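Local atomic coordinates of ornithine carbamoyltransferase (Giardia intestinalis, PDB entry 3GRF), a protein that probably catalyses carbamoyl transfer between carbamoyl phosphate and ornithine, the citrulline-linked reaction of the arginine degradation pathway. Residues 162-167 and 235-240; 227-232 and 266-271; 157-162 and 183-188; 278-283 and 304-309. All blocks are in the same frame, centred on the assembly; numbering follows the deposited sequence.

Contact 1: 162-167 and 235-240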
# COMPACT_ATOMS: atom_id res chain seq x y z
N ILE A 162 22.73 4.65 -33.78
CA ILE A 162 23.25 4.12 -32.52
C ILE A 162 23.37 2.62 -32.68
O ILE A 162 22.34 1.94 -32.77
CB ILE A 162 22.34 4.42 -31.28
CG1 ILE A 162 22.05 5.90 -31.17
CG2 ILE A 162 23.07 4.04 -29.98
CD1 ILE A 162 23.30 6.75 -31.31
N LYS A 163 24.59 2.12 -32.71
CA LYS A 163 24.82 0.66 -32.79
C LYS A 163 24.72 0.11 -31.36
O LYS A 163 25.34 0.66 -30.47
CB LYS A 163 26.18 0.34 -33.39
CG LYS A 163 26.39 0.71 -34.88
CD LYS A 163 27.23 1.98 -34.99
CE LYS A 163 28.03 2.03 -36.26
NZ LYS A 163 29.44 1.63 -35.92
N PHE A 164 23.94 -0.96 -31.16
CA PHE A 164 23.61 -1.46 -29.82
C PHE A 164 24.20 -2.89 -29.69
O PHE A 164 24.13 -3.68 -30.63
CB PHE A 164 22.10 -1.45 -29.61
CG PHE A 164 21.65 -2.03 -28.27
CD1 PHE A 164 21.43 -1.20 -27.18
CD2 PHE A 164 21.48 -3.41 -28.11
CE1 PHE A 164 21.04 -1.73 -25.96
CE2 PHE A 164 21.08 -3.93 -26.92
CZ PHE A 164 20.88 -3.11 -25.84
N ALA A 165 24.82 -3.21 -28.56
CA ALA A 165 25.17 -4.64 -28.33
C ALA A 165 24.73 -5.18 -26.96
O ALA A 165 24.88 -4.48 -25.97
CB ALA A 165 26.69 -4.87 -28.51
N TYR A 166 24.19 -6.40 -26.93
CA TYR A 166 23.79 -7.07 -25.72
C TYR A 166 24.86 -8.15 -25.51
O TYR A 166 25.22 -8.83 -26.46
CB TYR A 166 22.39 -7.75 -25.79
CG TYR A 166 22.17 -8.49 -24.49
CD1 TYR A 166 22.54 -9.85 -24.34
CD2 TYR A 166 21.70 -7.81 -23.39
CE1 TYR A 166 22.43 -10.47 -23.09
CE2 TYR A 166 21.57 -8.42 -22.15
CZ TYR A 166 21.96 -9.75 -22.01
OH TYR A 166 21.84 -10.37 -20.80
N CYS A 167 25.43 -8.24 -24.29
CA CYS A 167 26.47 -9.25 -24.01
C CYS A 167 25.97 -10.15 -22.92
O CYS A 167 25.39 -9.67 -21.97
CB CYS A 167 27.82 -8.63 -23.59
SG CYS A 167 28.83 -8.07 -24.97
N VAL A 235 30.62 -0.38 -31.31
CA VAL A 235 29.23 -0.20 -30.87
C VAL A 235 29.08 1.04 -29.98
O VAL A 235 30.05 1.52 -29.41
CB VAL A 235 28.60 -1.48 -30.22
CG1 VAL A 235 28.65 -2.68 -31.19
CG2 VAL A 235 29.29 -1.81 -28.92
N ASP A 236 27.87 1.59 -29.89
CA ASP A 236 27.64 2.83 -29.14
C ASP A 236 27.02 2.58 -27.76
O ASP A 236 27.00 3.46 -26.91
CB ASP A 236 26.74 3.77 -29.94
CG ASP A 236 27.31 4.09 -31.30
OD1 ASP A 236 26.68 3.71 -32.31
OD2 ASP A 236 28.37 4.74 -31.36
N VAL A 237 26.48 1.38 -27.56
CA VAL A 237 25.83 1.00 -26.30
C VAL A 237 26.27 -0.43 -26.06
O VAL A 237 26.20 -1.26 -26.97
CB VAL A 237 24.28 0.97 -26.36
CG1 VAL A 237 23.70 0.57 -24.95
CG2 VAL A 237 23.74 2.32 -26.82
N VAL A 238 26.73 -0.69 -24.84
CA VAL A 238 26.97 -2.06 -24.41
C VAL A 238 26.11 -2.39 -23.20
O VAL A 238 26.23 -1.78 -22.13
CB VAL A 238 28.43 -2.31 -24.06
CG1 VAL A 238 28.64 -3.79 -23.61
CG2 VAL A 238 29.34 -1.96 -25.25
N TYR A 239 25.27 -3.41 -23.33
CA TYR A 239 24.25 -3.61 -22.34
C TYR A 239 24.47 -5.04 -21.90
O TYR A 239 24.75 -5.90 -22.72
CB TYR A 239 22.89 -3.40 -23.01
CG TYR A 239 21.65 -3.35 -22.15
CD1 TYR A 239 21.29 -4.41 -21.33
CD2 TYR A 239 20.82 -2.28 -22.21
CE1 TYR A 239 20.13 -4.39 -20.58
CE2 TYR A 239 19.67 -2.24 -21.51
CZ TYR A 239 19.34 -3.28 -20.66
OH TYR A 239 18.18 -3.22 -19.96
N THR A 240 24.39 -5.26 -20.59
CA THR A 240 24.44 -6.62 -20.06
C THR A 240 23.49 -6.76 -18.88
O THR A 240 22.93 -5.77 -18.41
CB THR A 240 25.87 -7.05 -19.70
OG1 THR A 240 25.88 -8.46 -19.43
CG2 THR A 240 26.42 -6.25 -18.54
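Phe164 to Cys167 and Val237 to Thr240 run side by side as parallel strands at the centre of the Rossmann-like sheet of the Asp/Orn-binding domain. Their N-to-C directions differ by 25°. Ala165 bonds through both its N-H and its C=O: its N reaches Val237 O (2.9 Å) and its O takes Tyr239 N (2.9 Å). Just before the strands, Asp236 OD1 receives Lys163 N at 2.7 Å on its anti lone pair, and Asp236 N returns a bond to Lys163 O. Phe164, Tyr166, Val237 and Tyr239 share one face of the sheet. CG of Phe164 is anti to the backbone N (chi1 177°). In the Phe164 ring, CD1 and CE1 lie by Val237 CG1, and CZ packs on Tyr239 CB at 3.5 Å. The Phe164 and Tyr239 rings are tilted by 51°. Tyr239 OH goes on to Asp141. On the other face, Ala165 CB rests on Val235 CG1. Thr240 OG1 donates to Cys167 O from above the carbonyl plane. Backbone bonds thus hold the strands inside an apolar core, while the Asp236 carboxylate takes a backbone N-H through OD1 and is held through OD2 by Arg276 and Ser274.

Contact 2: 227-232 and 266-271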
# COMPACT_ATOMS: atom_id res chain seq x y z
N ASP A 227 31.62 -13.89 -29.96
CA ASP A 227 32.82 -13.24 -29.43
C ASP A 227 32.38 -11.82 -29.12
O ASP A 227 32.05 -11.06 -30.04
CB ASP A 227 33.93 -13.25 -30.51
CG ASP A 227 35.33 -12.93 -29.94
OD1 ASP A 227 36.05 -13.87 -29.51
OD2 ASP A 227 35.75 -11.75 -29.94
N CYS A 228 32.24 -11.50 -27.84
CA CYS A 228 31.75 -10.20 -27.41
C CYS A 228 32.60 -9.01 -27.90
O CYS A 228 32.05 -7.95 -28.21
CB CYS A 228 31.64 -10.22 -25.89
SG CYS A 228 30.76 -8.81 -25.17
N LYS A 229 33.91 -9.19 -27.98
CA LYS A 229 34.81 -8.11 -28.46
C LYS A 229 34.58 -7.80 -29.93
O LYS A 229 34.53 -6.63 -30.36
CB LYS A 229 36.28 -8.48 -28.23
CG LYS A 229 36.80 -7.83 -26.97
CD LYS A 229 38.11 -8.42 -26.45
CE LYS A 229 37.89 -8.73 -24.96
NZ LYS A 229 38.99 -9.51 -24.33
N LYS A 230 34.42 -8.88 -30.70
CA LYS A 230 34.14 -8.77 -32.11
C LYS A 230 32.76 -8.16 -32.22
O LYS A 230 32.53 -7.32 -33.08
CB LYS A 230 34.21 -10.13 -32.82
CG LYS A 230 35.54 -10.85 -32.65
CD LYS A 230 36.18 -11.20 -33.98
CE LYS A 230 37.67 -11.62 -33.82
NZ LYS A 230 38.64 -10.47 -33.82
N GLY A 231 31.86 -8.58 -31.34
CA GLY A 231 30.49 -8.10 -31.37
C GLY A 231 30.33 -6.66 -30.96
O GLY A 231 29.45 -5.95 -31.47
N CYS A 232 31.20 -6.22 -30.05
CA CYS A 232 31.16 -4.87 -29.48
C CYS A 232 32.04 -3.85 -30.23
O CYS A 232 32.04 -2.66 -29.90
CB CYS A 232 31.52 -4.88 -27.99
SG CYS A 232 30.30 -5.67 -26.95
N ASP A 266 34.19 -6.33 -19.60
CA ASP A 266 35.36 -5.74 -18.91
C ASP A 266 35.95 -4.51 -19.65
O ASP A 266 35.34 -3.98 -20.60
CB ASP A 266 36.43 -6.84 -18.64
CG ASP A 266 36.97 -7.49 -19.93
OD1 ASP A 266 37.68 -8.48 -19.82
OD2 ASP A 266 36.73 -7.04 -21.07
N ASP A 267 37.13 -4.07 -19.22
CA ASP A 267 37.76 -2.86 -19.78
C ASP A 267 38.16 -3.11 -21.24
O ASP A 267 38.07 -2.20 -22.08
CB ASP A 267 39.00 -2.46 -18.96
CG ASP A 267 38.69 -1.79 -17.60
OD1 ASP A 267 37.55 -1.39 -17.31
OD2 ASP A 267 39.64 -1.62 -16.81
N ALA A 268 38.61 -4.33 -21.56
CA ALA A 268 39.03 -4.65 -22.94
C ALA A 268 37.83 -4.71 -23.86
O ALA A 268 37.93 -4.40 -25.05
CB ALA A 268 39.75 -6.00 -22.99
N VAL A 269 36.70 -5.13 -23.32
CA VAL A 269 35.45 -5.11 -24.09
C VAL A 269 35.08 -3.65 -24.38
O VAL A 269 34.85 -3.30 -25.53
CB VAL A 269 34.29 -5.93 -23.39
CG1 VAL A 269 32.94 -5.61 -24.00
CG2 VAL A 269 34.52 -7.44 -23.53
N MET A 270 35.02 -2.80 -23.35
CA MET A 270 34.64 -1.39 -23.53
C MET A 270 35.64 -0.58 -24.39
O MET A 270 35.23 0.34 -25.13
CB MET A 270 34.39 -0.69 -22.19
CG MET A 270 33.22 -1.28 -21.39
SD MET A 270 31.60 -1.16 -22.24
CE MET A 270 31.25 0.63 -21.96
N ALA A 271 36.92 -0.96 -24.32
CA ALA A 271 37.98 -0.38 -25.16
C ALA A 271 37.81 -0.59 -26.66
O ALA A 271 38.46 0.07 -27.44
CB ALA A 271 39.38 -0.85 -24.70
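Asp266 comes near Lys229 through its carboxylate: OD2 is 4.4 Å from Lys229 CE. Lys229 NZ and Asp266 OD2 are 4.7 Å apart, too far for a salt bridge, and at most a weak attraction is likely. OD2 has another task. Asp266 sits at the N-cap of the short helix 267-270, and OD2 takes Val269 N at 3.0 Å, nearly along its C-O axis. This bond ties the first turn together. Next in the chain, Asp267 OD1 bonds Ser294 OG. Ala268 then offers its methyl to the end of the lysine, with CB 3.8 Å from Lys229 NZ. The Lys229 chain bends at chi3 (-130°), which turns CE toward Ala268 and Val269. Both segments are single turns of helix, set beside the parallel sheet of the Asp/Orn-binding domain, and each follows an aspartate at the N-cap position. Helix 228-232 is fixed to the sheet by the disulfide of Cys228 with Cys167 of strand 164-167. Val269 makes the main contact. Its CG1, anti to the backbone N (chi1 165°), meets two sulfurs: Cys228 SG at 4.0 Å and Cys232 SG at 4.0 Å. Its other branch, CG2, lies against Lys229 CE at 3.9 Å, where the two side chains pass at a slant. One valine therefore has a buried sulfur side and a more exposed lysine side. Met270 points away from helix 228-232 and packs on Val295 of helix 293-296, and its carbonyl O receives Thr273 OG1.

Contact 3: 157-162 and 183-188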
# COMPACT_ATOMS: atom_id res chain seq x y z
N ASN A 157 21.26 11.52 -36.20
CA ASN A 157 20.77 10.32 -36.88
C ASN A 157 19.81 9.46 -36.04
O ASN A 157 19.59 8.29 -36.34
CB ASN A 157 21.92 9.49 -37.50
CG ASN A 157 21.43 8.55 -38.62
OD1 ASN A 157 20.39 8.78 -39.22
ND2 ASN A 157 22.17 7.46 -38.84
N GLY A 158 19.26 10.06 -34.96
CA GLY A 158 18.26 9.41 -34.15
C GLY A 158 18.79 8.08 -33.62
O GLY A 158 19.98 7.95 -33.43
N PHE A 159 17.88 7.13 -33.40
CA PHE A 159 18.23 5.75 -33.02
C PHE A 159 18.93 5.02 -34.17
O PHE A 159 19.73 4.10 -33.96
CB PHE A 159 16.99 4.97 -32.58
CG PHE A 159 16.39 5.43 -31.27
CD1 PHE A 159 15.18 6.13 -31.26
CD2 PHE A 159 17.01 5.15 -30.05
CE1 PHE A 159 14.63 6.56 -30.05
CE2 PHE A 159 16.46 5.59 -28.85
CZ PHE A 159 15.27 6.30 -28.86
N LYS A 160 18.66 5.45 -35.39
CA LYS A 160 19.18 4.79 -36.57
C LYS A 160 20.69 4.57 -36.55
O LYS A 160 21.15 3.53 -37.00
CB LYS A 160 18.78 5.55 -37.83
CG LYS A 160 17.31 5.87 -37.90
CD LYS A 160 16.56 4.67 -38.35
CE LYS A 160 15.12 4.69 -37.86
NZ LYS A 160 14.34 5.90 -38.27
N GLY A 161 21.44 5.56 -36.04
CA GLY A 161 22.91 5.56 -36.03
C GLY A 161 23.55 4.93 -34.80
O GLY A 161 24.76 4.71 -34.77
N ILE A 162 22.73 4.65 -33.78
CA ILE A 162 23.25 4.12 -32.52
C ILE A 162 23.37 2.62 -32.68
O ILE A 162 22.34 1.94 -32.77
CB ILE A 162 22.34 4.42 -31.28
CG1 ILE A 162 22.05 5.90 -31.17
CG2 ILE A 162 23.07 4.04 -29.98
CD1 ILE A 162 23.30 6.75 -31.31
N ALA A 183 14.74 -3.63 -33.32
CA ALA A 183 14.11 -3.89 -34.61
C ALA A 183 13.10 -2.79 -34.94
O ALA A 183 13.05 -2.32 -36.07
CB ALA A 183 13.42 -5.18 -34.56
N LEU A 184 12.27 -2.46 -33.94
CA LEU A 184 11.18 -1.47 -33.99
C LEU A 184 11.74 -0.09 -34.33
O LEU A 184 11.18 0.65 -35.13
CB LEU A 184 10.46 -1.41 -32.60
CG LEU A 184 8.94 -1.62 -32.46
CD1 LEU A 184 8.38 -2.43 -33.62
CD2 LEU A 184 8.61 -2.29 -31.14
N LEU A 185 12.88 0.22 -33.68
CA LEU A 185 13.51 1.53 -33.81
C LEU A 185 14.54 1.62 -34.96
O LEU A 185 14.99 2.71 -35.29
CB LEU A 185 14.10 2.01 -32.45
CG LEU A 185 13.04 2.33 -31.38
CD1 LEU A 185 13.73 2.47 -30.04
CD2 LEU A 185 12.25 3.69 -31.65
N GLY A 186 14.88 0.49 -35.56
CA GLY A 186 15.72 0.47 -36.75
C GLY A 186 17.18 0.56 -36.40
O GLY A 186 17.99 1.15 -37.13
N MET A 187 17.54 -0.07 -35.28
CA MET A 187 18.91 -0.11 -34.82
C MET A 187 19.60 -1.38 -35.25
O MET A 187 18.99 -2.46 -35.37
CB MET A 187 18.96 0.02 -33.28
CG MET A 187 18.48 1.37 -32.78
SD MET A 187 17.95 1.49 -31.08
CE MET A 187 19.58 1.46 -30.30
N GLU A 188 20.90 -1.24 -35.46
CA GLU A 188 21.78 -2.38 -35.56
C GLU A 188 21.93 -2.98 -34.15
O GLU A 188 22.39 -2.33 -33.21
CB GLU A 188 23.12 -1.95 -36.15
CG GLU A 188 24.14 -3.02 -36.17
CD GLU A 188 24.59 -3.37 -37.56
OE1 GLU A 188 23.72 -3.36 -38.47
OE2 GLU A 188 25.80 -3.67 -37.73
O HOH W 1 21.90 1.53 -35.18
O HOH W 2 20.26 1.49 -38.60
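Phe159 presents one ring face to Leu185. The methyl Leu185 CD1 stands 4.0 Å from the centroid of the Phe159 ring and only 4° off the normal, a CH-pi contact over the centre. The second methyl, Leu185 CD2, lies 3.8 Å from Phe159 CD1. Met187 approaches the same ring at a slant: its SD is 5.0 Å from the centroid, a Met-aromatic contact that is neither over the face nor at the edge. Met187 CG also presses on Phe159 O at 3.2 Å. The thioether bends at chi3 (75°), which carries CE to the neighbourhood of Ile162 CB. Phe155 adds an edge-to-face partner to the Phe159 ring, and Leu21 and Ile25 of helix 18-33 cover Leu185. Lys160 starts away from helix 173-185 but folds back, with CE 3.2 Å from Leu185 O. That helix ends in a Schellman motif. Gly186, with positive phi, is the C-prime residue, and Met187 N bonds Cys182 O. This turn leads the chain into strand 188-192, while the loop 157-162 leads into strand 164-167. Two waters join the turns. One donates hydrogen bonds to Lys160 O (2.8 Å) and Ile162 O and accepts one from Glu188 N (3.0 Å). The other bridges Lys160 O and Gly186 O. The contact thus has an apolar aromatic side and a hydrated backbone side. The side-chain packing round the ring is carbon and sulfur, with two carbonyl oxygens touched by carbon atoms, and the polar link between the two turns passes through water.

Contact 4: 278-283 and 304-309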
# COMPACT_ATOMS: atom_id res chain seq x y z
N ILE A 278 28.18 4.17 -24.36
CA ILE A 278 27.72 4.19 -22.99
C ILE A 278 27.53 2.73 -22.59
O ILE A 278 27.42 1.88 -23.45
CB ILE A 278 26.44 5.05 -22.77
CG1 ILE A 278 25.23 4.45 -23.46
CG2 ILE A 278 26.66 6.54 -23.21
CD1 ILE A 278 23.92 5.24 -23.20
N PHE A 279 27.52 2.47 -21.29
CA PHE A 279 27.31 1.12 -20.75
C PHE A 279 25.97 1.12 -19.93
O PHE A 279 25.70 2.05 -19.15
CB PHE A 279 28.50 0.72 -19.86
CG PHE A 279 28.22 -0.47 -19.05
CD1 PHE A 279 28.34 -1.74 -19.64
CD2 PHE A 279 27.75 -0.34 -17.75
CE1 PHE A 279 27.98 -2.89 -18.90
CE2 PHE A 279 27.40 -1.49 -16.98
CZ PHE A 279 27.51 -2.75 -17.56
N MET A 280 25.13 0.09 -20.14
CA MET A 280 23.83 -0.06 -19.52
C MET A 280 23.69 -1.45 -18.89
O MET A 280 24.32 -2.39 -19.38
CB MET A 280 22.77 0.07 -20.60
CG MET A 280 22.77 1.45 -21.21
SD MET A 280 21.43 1.77 -22.39
CE MET A 280 20.02 2.10 -21.33
N ASN A 281 22.89 -1.57 -17.83
CA ASN A 281 22.54 -2.87 -17.17
C ASN A 281 21.24 -2.55 -16.42
O ASN A 281 21.18 -1.61 -15.58
CB ASN A 281 23.70 -3.29 -16.20
CG ASN A 281 23.44 -4.61 -15.42
OD1 ASN A 281 24.38 -5.29 -15.03
ND2 ASN A 281 22.19 -4.96 -15.19
N CYS A 282 20.17 -3.30 -16.71
CA CYS A 282 18.87 -3.00 -16.14
C CYS A 282 18.82 -3.20 -14.62
O CYS A 282 17.89 -2.73 -13.96
CB CYS A 282 17.79 -3.80 -16.85
SG CYS A 282 18.08 -5.60 -16.91
N LEU A 283 19.82 -3.90 -14.07
CA LEU A 283 19.92 -4.21 -12.62
C LEU A 283 19.00 -5.37 -12.18
O LEU A 283 18.06 -5.69 -12.88
CB LEU A 283 19.73 -2.97 -11.72
CG LEU A 283 20.66 -1.76 -11.94
CD1 LEU A 283 20.29 -0.55 -11.07
CD2 LEU A 283 22.14 -2.16 -11.78
N TYR A 304 22.54 4.02 -13.08
CA TYR A 304 21.66 4.55 -12.05
C TYR A 304 20.63 5.54 -12.64
O TYR A 304 19.51 5.61 -12.17
CB TYR A 304 22.45 5.32 -10.99
CG TYR A 304 23.32 4.56 -10.02
CD1 TYR A 304 24.46 5.17 -9.51
CD2 TYR A 304 23.04 3.27 -9.61
CE1 TYR A 304 25.27 4.56 -8.60
CE2 TYR A 304 23.87 2.61 -8.70
CZ TYR A 304 24.99 3.27 -8.21
OH TYR A 304 25.83 2.69 -7.30
N ASP A 305 21.06 6.38 -13.58
CA ASP A 305 20.14 7.30 -14.27
C ASP A 305 19.15 6.51 -15.10
O ASP A 305 17.98 6.88 -15.22
CB ASP A 305 20.92 8.23 -15.20
CG ASP A 305 21.53 9.44 -14.46
OD1 ASP A 305 22.31 10.15 -15.10
OD2 ASP A 305 21.23 9.67 -13.26
N GLU A 306 19.63 5.40 -15.66
CA GLU A 306 18.78 4.47 -16.38
C GLU A 306 17.72 3.88 -15.43
O GLU A 306 16.59 3.73 -15.83
CB GLU A 306 19.64 3.36 -17.05
CG GLU A 306 18.89 2.10 -17.47
CD GLU A 306 19.79 1.00 -18.00
OE1 GLU A 306 21.01 1.13 -17.88
OE2 GLU A 306 19.29 -0.03 -18.49
N ALA A 307 18.07 3.53 -14.19
CA ALA A 307 17.12 2.88 -13.28
C ALA A 307 16.10 3.88 -12.78
O ALA A 307 14.94 3.55 -12.63
CB ALA A 307 17.85 2.25 -12.09
N GLY A 308 16.53 5.12 -12.55
CA GLY A 308 15.62 6.19 -12.22
C GLY A 308 14.61 6.48 -13.31
O GLY A 308 13.48 6.96 -13.02
N ASN A 309 15.02 6.23 -14.56
CA ASN A 309 14.18 6.45 -15.76
C ASN A 309 13.04 5.42 -15.87
O ASN A 309 12.11 5.60 -16.65
CB ASN A 309 15.03 6.44 -17.05
CG ASN A 309 15.77 7.76 -17.26
OD1 ASN A 309 15.33 8.82 -16.81
ND2 ASN A 309 16.88 7.70 -17.97
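Residues 278-283 run along strand 278-281 and then turn near Glu306 and Ala307 of helix 303-322. The backbones stay well apart, with 6.8 Å between Cys282 CA and Ala307 CA. At the turn, Leu283 takes a positive phi of 78°. Its side chain points toward the helix. Cys282 and Leu283 belong to the Cys-Leu-Pro part of the signature known in this family as His-Cys-Leu-Pro, and Asn281 stands where relatives have the histidine. The motif probably lines the ornithine site here as in those relatives. Glu306 spans the gap. Its CG is anti to the backbone N (chi1 162°), and the chain beyond runs extended to the strand. OE1 accepts Asn281 N at 3.3 Å on its syn side, a rather long bond with an N-H...O angle of 145°. Met280 packs round the same carboxylate at a slant. Its CB is 3.4 Å from Glu306 OE1, and its CE, turned back at chi3, is 3.5 Å from Glu306 CD. Beside this bond, Leu283 CD1 packs on Ala307 CB at 3.9 Å. Val96 of the second subunit packs on both of these residues. Nearby, Tyr304 OH bonds Asp92 and Asp305 pairs with Arg99, both of that second subunit, so this part of the helix also serves the trimer interface. A buried carboxylate thus satisfies a backbone N-H of Asn281. Its other oxygen, OE2, lies close to Asp141 OD2, and the closeness of the two carboxylates might raise the pKa of one of them.

From the N terminus, the loop 157-162 comes first and leads straight into strand 164-167, so contacts 3 and 1 share Ile162. Contact 3 closes first, at the end of helix 173-185, before the second side of contact 1 is reached; the two cross. Helix 228-232 comes next, then strand 237-240 closes contact 1, and helix 267-270 closes contact 2. Contacts 1 and 2 therefore also cross, and they are tied by the Cys167-Cys228 disulfide. Contact 4 follows in series and closes a short loop onto helix 303-322. Strand 278-281 lies beside strand 237-240, joining contact 4 to contact 1 within one sheet. Contact 1 touches each of the other three.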